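Long-range contact in aminotransferase (Paracoccus denitrificans, PDB 4GRX), which probably catalyses pyridoxal-phosphate-dependent transfer of amino groups, as an omega-aminotransferase of class III: residues P51-L62 with P438-M449. Numbering follows the deposited sequence.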
ATOM      1  N   PRO A  51      15.752  22.127   3.033  1.00 30.86           N
ATOM      2  CA  PRO A  51      14.949  21.908   1.827  1.00 29.41           C
ATOM      3  C   PRO A  51      15.790  21.604   0.584  1.00 29.08           C
ATOM      4  O   PRO A  51      15.291  21.687  -0.540  1.00 28.84           O
ATOM      5  CB  PRO A  51      14.206  23.230   1.675  1.00 30.19           C
ATOM      6  CG  PRO A  51      15.125  24.250   2.278  1.00 31.97           C
ATOM      7  CD  PRO A  51      15.983  23.559   3.298  1.00 32.32           C
ATOM      8  N   TYR A  52      17.048  21.233   0.788  1.00 29.41           N
ATOM      9  CA  TYR A  52      17.953  20.907  -0.314  1.00 29.14           C
ATOM     10  C   TYR A  52      18.226  19.425  -0.418  1.00 28.16           C
ATOM     11  O   TYR A  52      18.336  18.738   0.592  1.00 27.99           O
ATOM     12  CB  TYR A  52      19.289  21.624  -0.160  1.00 30.47           C
ATOM     13  CG  TYR A  52      19.191  23.114  -0.176  1.00 31.40           C
ATOM     14  CD1 TYR A  52      19.049  23.831   1.012  1.00 32.32           C
ATOM     15  CD2 TYR A  52      19.233  23.809  -1.373  1.00 31.61           C
ATOM     16  CE1 TYR A  52      18.943  25.204   1.002  1.00 33.62           C
ATOM     17  CE2 TYR A  52      19.131  25.182  -1.397  1.00 33.03           C
ATOM     18  CZ  TYR A  52      18.996  25.871  -0.205  1.00 34.02           C
ATOM     19  OH  TYR A  52      18.900  27.228  -0.232  1.00 35.55           O
ATOM     20  N   ILE A  53      18.323  18.953  -1.657  1.00 27.72           N
ATOM     21  CA  ILE A  53      18.834  17.619  -1.959  1.00 27.34           C
ATOM     22  C   ILE A  53      20.151  17.763  -2.727  1.00 28.52           C
ATOM     23  O   ILE A  53      20.444  18.827  -3.309  1.00 29.29           O
ATOM     24  CB  ILE A  53      17.812  16.742  -2.725  1.00 26.08           C
ATOM     25  CG1 ILE A  53      17.539  17.305  -4.131  1.00 26.01           C
ATOM     26  CG2 ILE A  53      16.516  16.588  -1.920  1.00 25.29           C
ATOM     27  CD1 ILE A  53      16.686  16.418  -5.010  1.00 24.66           C
ATOM     28  N   VAL A  54      20.957  16.700  -2.680  1.00 28.62           N
ATOM     29  CA  VAL A  54      22.310  16.677  -3.252  1.00 29.58           C
ATOM     30  C   VAL A  54      22.490  15.341  -3.959  1.00 28.98           C
ATOM     31  O   VAL A  54      22.280  14.293  -3.341  1.00 28.45           O
ATOM     32  CB  VAL A  54      23.386  16.796  -2.141  1.00 30.75           C
ATOM     33  CG1 VAL A  54      24.794  16.677  -2.700  1.00 31.66           C
ATOM     34  CG2 VAL A  54      23.220  18.095  -1.376  1.00 31.70           C
ATOM     35  N   ASP A  55      22.878  15.367  -5.236  1.00 29.33           N
ATOM     36  CA  ASP A  55      23.076  14.114  -5.983  1.00 29.05           C
ATOM     37  C   ASP A  55      24.492  13.537  -5.888  1.00 30.50           C
ATOM     38  O   ASP A  55      25.353  14.059  -5.174  1.00 31.59           O
ATOM     39  CB  ASP A  55      22.578  14.212  -7.439  1.00 28.54           C
ATOM     40  CG  ASP A  55      23.419  15.138  -8.313  1.00 29.93           C
ATOM     41  OD1 ASP A  55      24.567  15.459  -7.942  1.00 31.31           O
ATOM     42  OD2 ASP A  55      22.928  15.530  -9.398  1.00 29.75           O
ATOM     43  N   VAL A  56      24.715  12.453  -6.619  1.00 30.63           N
ATOM     44  CA  VAL A  56      25.966  11.721  -6.567  1.00 32.26           C
ATOM     45  C   VAL A  56      27.142  12.450  -7.209  1.00 34.47           C
ATOM     46  O   VAL A  56      28.302  12.103  -6.955  1.00 35.70           O
ATOM     47  CB  VAL A  56      25.820  10.365  -7.253  1.00 31.94           C
ATOM     48  CG1 VAL A  56      25.077   9.390  -6.336  1.00 31.26           C
ATOM     49  CG2 VAL A  56      25.133  10.526  -8.606  1.00 31.13           C
ATOM     50  N   HIS A  57      26.851  13.439  -8.049  1.00 34.81           N
ATOM     51  CA  HIS A  57      27.902  14.252  -8.632  1.00 36.90           C
ATOM     52  C   HIS A  57      28.168  15.468  -7.795  1.00 38.07           C
ATOM     53  O   HIS A  57      28.940  16.342  -8.185  1.00 39.35           O
ATOM     54  CB  HIS A  57      27.548  14.635 -10.065  1.00 36.90           C
ATOM     55  CG  HIS A  57      27.302  13.445 -10.966  1.00 36.37           C
ATOM     56  ND1 HIS A  57      28.274  12.554 -11.283  1.00 37.18           N
ATOM     57  CD2 HIS A  57      26.143  13.021 -11.625  1.00 34.83           C
ATOM     58  CE1 HIS A  57      27.766  11.611 -12.094  1.00 36.37           C
ATOM     59  NE2 HIS A  57      26.455  11.898 -12.300  1.00 35.13           N
ATOM     60  N   GLY A  58      27.531  15.527  -6.628  1.00 37.86           N
ATOM     61  CA  GLY A  58      27.633  16.682  -5.742  1.00 39.61           C
ATOM     62  C   GLY A  58      26.770  17.877  -6.122  1.00 40.52           C
ATOM     63  O   GLY A  58      26.861  18.938  -5.483  1.00 41.72           O
ATOM     64  N   ARG A  59      25.933  17.731  -7.152  1.00 40.27           N
ATOM     65  CA  ARG A  59      25.075  18.828  -7.586  1.00 41.10           C
ATOM     66  C   ARG A  59      23.902  18.994  -6.624  1.00 38.44           C
ATOM     67  O   ARG A  59      23.250  18.027  -6.258  1.00 37.15           O
ATOM     68  CB  ARG A  59      24.605  18.628  -9.031  1.00 43.88           C
ATOM     69  CG  ARG A  59      24.344  19.935  -9.776  1.00 48.92           C
ATOM     70  CD  ARG A  59      23.722  19.718 -11.153  1.00 52.49           C
ATOM     71  NE  ARG A  59      24.704  19.285 -12.154  1.00 57.27           N
ATOM     72  CZ  ARG A  59      24.909  18.023 -12.551  1.00 57.86           C
ATOM     73  NH1 ARG A  59      24.201  17.006 -12.043  1.00 55.49           N
ATOM     74  NH2 ARG A  59      25.835  17.781 -13.475  1.00 59.12           N
ATOM     75  N   ARG A  60      23.644  20.230  -6.220  1.00 37.98           N
ATOM     76  CA  ARG A  60      22.724  20.525  -5.129  1.00 36.73           C
ATOM     77  C   ARG A  60      21.485  21.264  -5.643  1.00 35.36           C
ATOM     78  O   ARG A  60      21.596  22.142  -6.495  1.00 36.23           O
ATOM     79  CB  ARG A  60      23.488  21.332  -4.069  1.00 38.71           C
ATOM     80  CG  ARG A  60      22.710  21.876  -2.887  1.00 39.20           C
ATOM     81  CD  ARG A  60      23.551  22.945  -2.189  1.00 41.65           C
ATOM     82  NE  ARG A  60      22.948  23.375  -0.930  1.00 42.13           N
ATOM     83  CZ  ARG A  60      23.185  22.810   0.254  1.00 42.40           C
ATOM     84  NH1 ARG A  60      24.036  21.788   0.355  1.00 42.44           N
ATOM     85  NH2 ARG A  60      22.568  23.269   1.339  1.00 42.32           N
ATOM     86  N   TYR A  61      20.311  20.889  -5.138  1.00 33.39           N
ATOM     87  CA  TYR A  61      19.029  21.435  -5.615  1.00 32.40           C
ATOM     88  C   TYR A  61      18.085  21.839  -4.468  1.00 32.17           C
ATOM     89  O   TYR A  61      17.976  21.139  -3.457  1.00 31.39           O
ATOM     90  CB  TYR A  61      18.283  20.430  -6.504  1.00 30.35           C
ATOM     91  CG  TYR A  61      19.115  19.641  -7.511  1.00 30.04           C
ATOM     92  CD1 TYR A  61      19.899  18.553  -7.107  1.00 29.37           C
ATOM     93  CD2 TYR A  61      19.070  19.945  -8.883  1.00 30.11           C
ATOM     94  CE1 TYR A  61      20.629  17.817  -8.027  1.00 29.18           C
ATOM     95  CE2 TYR A  61      19.808  19.215  -9.805  1.00 29.89           C
ATOM     96  CZ  TYR A  61      20.582  18.153  -9.371  1.00 29.48           C
ATOM     97  OH  TYR A  61      21.320  17.426 -10.275  1.00 29.57           O
ATOM     98  N   LEU A  62      17.385  22.957  -4.646  1.00 32.77           N
ATOM     99  CA  LEU A  62      16.296  23.335  -3.751  1.00 32.55           C
ATOM    100  C   LEU A  62      14.988  22.652  -4.176  1.00 31.44           C
ATOM    101  O   LEU A  62      14.375  23.044  -5.166  1.00 31.64           O
ATOM    102  CB  LEU A  62      16.145  24.852  -3.741  1.00 33.71           C
ATOM    103  CG  LEU A  62      15.000  25.485  -2.960  1.00 33.83           C
ATOM    104  CD1 LEU A  62      15.068  25.102  -1.490  1.00 33.61           C
ATOM    105  CD2 LEU A  62      15.050  26.996  -3.138  1.00 35.58           C
ATOM    106  N   PRO A 438       8.917  22.556   1.484  1.00 28.24           N
ATOM    107  CA  PRO A 438       8.747  22.209   2.905  1.00 28.32           C
ATOM    108  C   PRO A 438       8.331  23.418   3.759  1.00 28.88           C
ATOM    109  O   PRO A 438       8.579  24.581   3.407  1.00 29.00           O
ATOM    110  CB  PRO A 438      10.143  21.740   3.324  1.00 28.82           C
ATOM    111  CG  PRO A 438      10.854  21.414   2.062  1.00 28.40           C
ATOM    112  CD  PRO A 438      10.304  22.345   1.030  1.00 28.24           C
ATOM    113  N   PHE A 439       7.698  23.122   4.885  1.00 29.02           N
ATOM    114  CA  PHE A 439       7.306  24.151   5.842  1.00 29.56           C
ATOM    115  C   PHE A 439       8.511  24.874   6.468  1.00 30.63           C
ATOM    116  O   PHE A 439       8.420  26.048   6.802  1.00 31.55           O
ATOM    117  CB  PHE A 439       6.405  23.551   6.928  1.00 29.57           C
ATOM    118  CG  PHE A 439       5.124  22.913   6.410  1.00 28.53           C
ATOM    119  CD1 PHE A 439       4.357  22.106   7.250  1.00 28.39           C
ATOM    120  CD2 PHE A 439       4.681  23.110   5.094  1.00 27.68           C
ATOM    121  CE1 PHE A 439       3.178  21.526   6.795  1.00 27.67           C
ATOM    122  CE2 PHE A 439       3.505  22.525   4.634  1.00 26.81           C
ATOM    123  CZ  PHE A 439       2.750  21.733   5.486  1.00 26.86           C
ATOM    124  N   ILE A 440       9.641  24.188   6.608  1.00 30.76           N
ATOM    125  CA  ILE A 440      10.865  24.777   7.193  1.00 32.11           C
ATOM    126  C   ILE A 440      11.532  25.875   6.337  1.00 32.46           C
ATOM    127  O   ILE A 440      12.648  26.330   6.643  1.00 33.76           O
ATOM    128  CB  ILE A 440      11.921  23.696   7.530  1.00 32.44           C
ATOM    129  CG1 ILE A 440      12.388  22.976   6.254  1.00 31.61           C
ATOM    130  CG2 ILE A 440      11.361  22.695   8.532  1.00 32.31           C
ATOM    131  CD1 ILE A 440      13.816  22.483   6.330  1.00 32.40           C
ATOM    132  N   LEU A 441      10.839  26.302   5.285  1.00 31.45           N
ATOM    133  CA  LEU A 441      11.375  27.223   4.287  1.00 31.58           C
ATOM    134  C   LEU A 441      11.525  28.652   4.812  1.00 33.00           C
ATOM    135  O   LEU A 441      10.556  29.230   5.329  1.00 33.23           O
ATOM    136  CB  LEU A 441      10.486  27.236   3.040  1.00 30.22           C
ATOM    137  CG  LEU A 441      11.109  27.895   1.811  1.00 30.32           C
ATOM    138  CD1 LEU A 441      11.980  26.891   1.057  1.00 29.67           C
ATOM    139  CD2 LEU A 441      10.025  28.464   0.909  1.00 29.73           C
ATOM    140  N   THR A 442      12.728  29.212   4.637  1.00 39.45           N
ATOM    141  CA  THR A 442      13.072  30.556   5.114  1.00 39.85           C
ATOM    142  C   THR A 442      12.822  31.603   4.023  1.00 40.08           C
ATOM    143  O   THR A 442      12.851  31.281   2.835  1.00 38.84           O
ATOM    144  CB  THR A 442      14.558  30.653   5.572  1.00 39.58           C
ATOM    145  OG1 THR A 442      15.435  30.636   4.430  1.00 38.86           O
ATOM    146  CG2 THR A 442      14.944  29.525   6.549  1.00 40.01           C
ATOM    147  N   GLU A 443      12.592  32.854   4.422  1.00 42.62           N
ATOM    148  CA  GLU A 443      12.330  33.940   3.465  1.00 44.57           C
ATOM    149  C   GLU A 443      13.371  34.012   2.355  1.00 43.10           C
ATOM    150  O   GLU A 443      13.042  34.352   1.219  1.00 43.54           O
ATOM    151  CB  GLU A 443      12.220  35.294   4.176  1.00 49.43           C
ATOM    152  CG  GLU A 443      11.150  35.318   5.259  1.00 52.39           C
ATOM    153  CD  GLU A 443      11.072  36.633   6.011  1.00 58.33           C
ATOM    154  OE1 GLU A 443      11.667  37.626   5.543  1.00 61.26           O
ATOM    155  OE2 GLU A 443      10.401  36.683   7.070  1.00 61.22           O
ATOM    156  N   ALA A 444      14.616  33.683   2.689  1.00 42.24           N
ATOM    157  CA  ALA A 444      15.726  33.728   1.731  1.00 42.47           C
ATOM    158  C   ALA A 444      15.601  32.586   0.728  1.00 39.42           C
ATOM    159  O   ALA A 444      15.775  32.774  -0.475  1.00 39.70           O
ATOM    160  CB  ALA A 444      17.065  33.671   2.454  1.00 44.13           C
ATOM    161  N   GLN A 445      15.279  31.408   1.233  1.00 37.40           N
ATOM    162  CA  GLN A 445      15.006  30.253   0.389  1.00 35.69           C
ATOM    163  C   GLN A 445      13.796  30.488  -0.539  1.00 34.75           C
ATOM    164  O   GLN A 445      13.798  30.059  -1.702  1.00 33.95           O
ATOM    165  CB  GLN A 445      14.817  29.011   1.270  1.00 35.85           C
ATOM    166  CG  GLN A 445      16.110  28.602   1.970  1.00 37.57           C
ATOM    167  CD  GLN A 445      15.934  27.670   3.160  1.00 38.94           C
ATOM    168  OE1 GLN A 445      14.816  27.291   3.544  1.00 39.03           O
ATOM    169  NE2 GLN A 445      17.059  27.288   3.757  1.00 41.17           N
ATOM    170  N   MET A 446      12.782  31.189  -0.042  1.00 35.66           N
ATOM    171  CA  MET A 446      11.605  31.487  -0.852  1.00 36.31           C
ATOM    172  C   MET A 446      11.970  32.399  -2.022  1.00 36.94           C
ATOM    173  O   MET A 446      11.486  32.218  -3.150  1.00 36.48           O
ATOM    174  CB  MET A 446      10.477  32.082  -0.007  1.00 39.20           C
ATOM    175  CG  MET A 446       9.206  32.320  -0.796  1.00 41.41           C
ATOM    176  SD  MET A 446       7.918  33.131   0.157  1.00 47.47           S
ATOM    177  CE  MET A 446       7.263  31.765   1.110  1.00 48.06           C
ATOM    178  N   ASP A 447      12.839  33.369  -1.745  1.00 38.92           N
ATOM    179  CA  ASP A 447      13.413  34.227  -2.781  1.00 40.92           C
ATOM    180  C   ASP A 447      14.242  33.433  -3.776  1.00 38.88           C
ATOM    181  O   ASP A 447      14.196  33.706  -4.975  1.00 39.58           O
ATOM    182  CB  ASP A 447      14.248  35.337  -2.154  1.00 44.89           C
ATOM    183  CG  ASP A 447      13.403  36.369  -1.470  1.00 48.92           C
ATOM    184  OD1 ASP A 447      13.980  37.347  -0.940  1.00 53.47           O
ATOM    185  OD2 ASP A 447      12.161  36.202  -1.460  1.00 48.68           O
ATOM    186  N   GLU A 448      14.997  32.455  -3.281  1.00 37.40           N
ATOM    187  CA  GLU A 448      15.810  31.611  -4.149  1.00 37.11           C
ATOM    188  C   GLU A 448      14.938  30.886  -5.164  1.00 35.12           C
ATOM    189  O   GLU A 448      15.225  30.900  -6.363  1.00 35.47           O
ATOM    190  CB  GLU A 448      16.624  30.591  -3.349  1.00 37.20           C
ATOM    191  CG  GLU A 448      17.688  29.914  -4.201  1.00 39.14           C
ATOM    192  CD  GLU A 448      18.344  28.745  -3.519  1.00 40.64           C
ATOM    193  OE1 GLU A 448      18.225  28.621  -2.289  1.00 40.14           O
ATOM    194  OE2 GLU A 448      18.982  27.946  -4.230  1.00 43.16           O
ATOM    195  N   MET A 449      13.873  30.267  -4.655  1.00 33.98           N
ATOM    196  CA  MET A 449      12.890  29.543  -5.455  1.00 33.24           C
ATOM    197  C   MET A 449      12.246  30.406  -6.538  1.00 33.77           C
ATOM    198  O   MET A 449      12.130  29.960  -7.674  1.00 33.32           O
ATOM    199  CB  MET A 449      11.819  28.976  -4.531  1.00 33.83           C
ATOM    200  CG  MET A 449      10.610  28.363  -5.220  1.00 34.52           C
ATOM    201  SD  MET A 449       9.313  28.025  -4.017  1.00 37.48           S
ATOM    202  CE  MET A 449       8.748  29.688  -3.655  1.00 38.92           C
TER
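A capped helix start set against a beta hairpin is worked out here where Pro51, Tyr52 and Leu62 meet the first turns of helix 443-463 and the turn before it. The one hydrogen bond across the contact runs from Tyr52 OH to Glu448 OE1, 2.6 Å long. It uses the syn lone pair of OE1, and the carboxylate lies at the ring edge, its plane 29° from that of the ring. Glu448 gets there because CG is anti to its backbone N (chi1 -168°) and the chain then runs extended; its OE2 forms a salt bridge with Lys452 one turn on.

Gln445 has two tasks. Its OE1 accepts from Thr442 N (3.0 Å), while its own N donates to Thr442 OG1 (3.3 Å): a capping box. The same amide lies against the ring of Pro51, with CD 3.6 Å from Pro51 CG, and its plane stands nearly perpendicular, at 87°, to the Tyr52 ring. An alanine at Gln445 would remove the amide, and Thr442 N would probably lose its acceptor and Pro51 the part of its packing that the amide supplies.

Elsewhere Pro51 packs on apolar side chains: CB meets Pro438 CG at 3.8 Å, and CD meets Ile440 CD1. Leu62 sends CD2 toward the helix, where it packs against Met449 CB (4.0 Å) and the aliphatic part of Glu448, while its CD1 lies over one face of the Tyr52 ring, toward the rim. Arg60 NE lies over the opposite face, so the tyrosine is flanked by its own hairpin as its hydroxyl reaches the helix.

Beyond the contact, Asp55 to Gly58 make a type I turn joining the two strands. The whole is an antiparallel beta hairpin packed by one end against a helix N-terminus closed by a capping box.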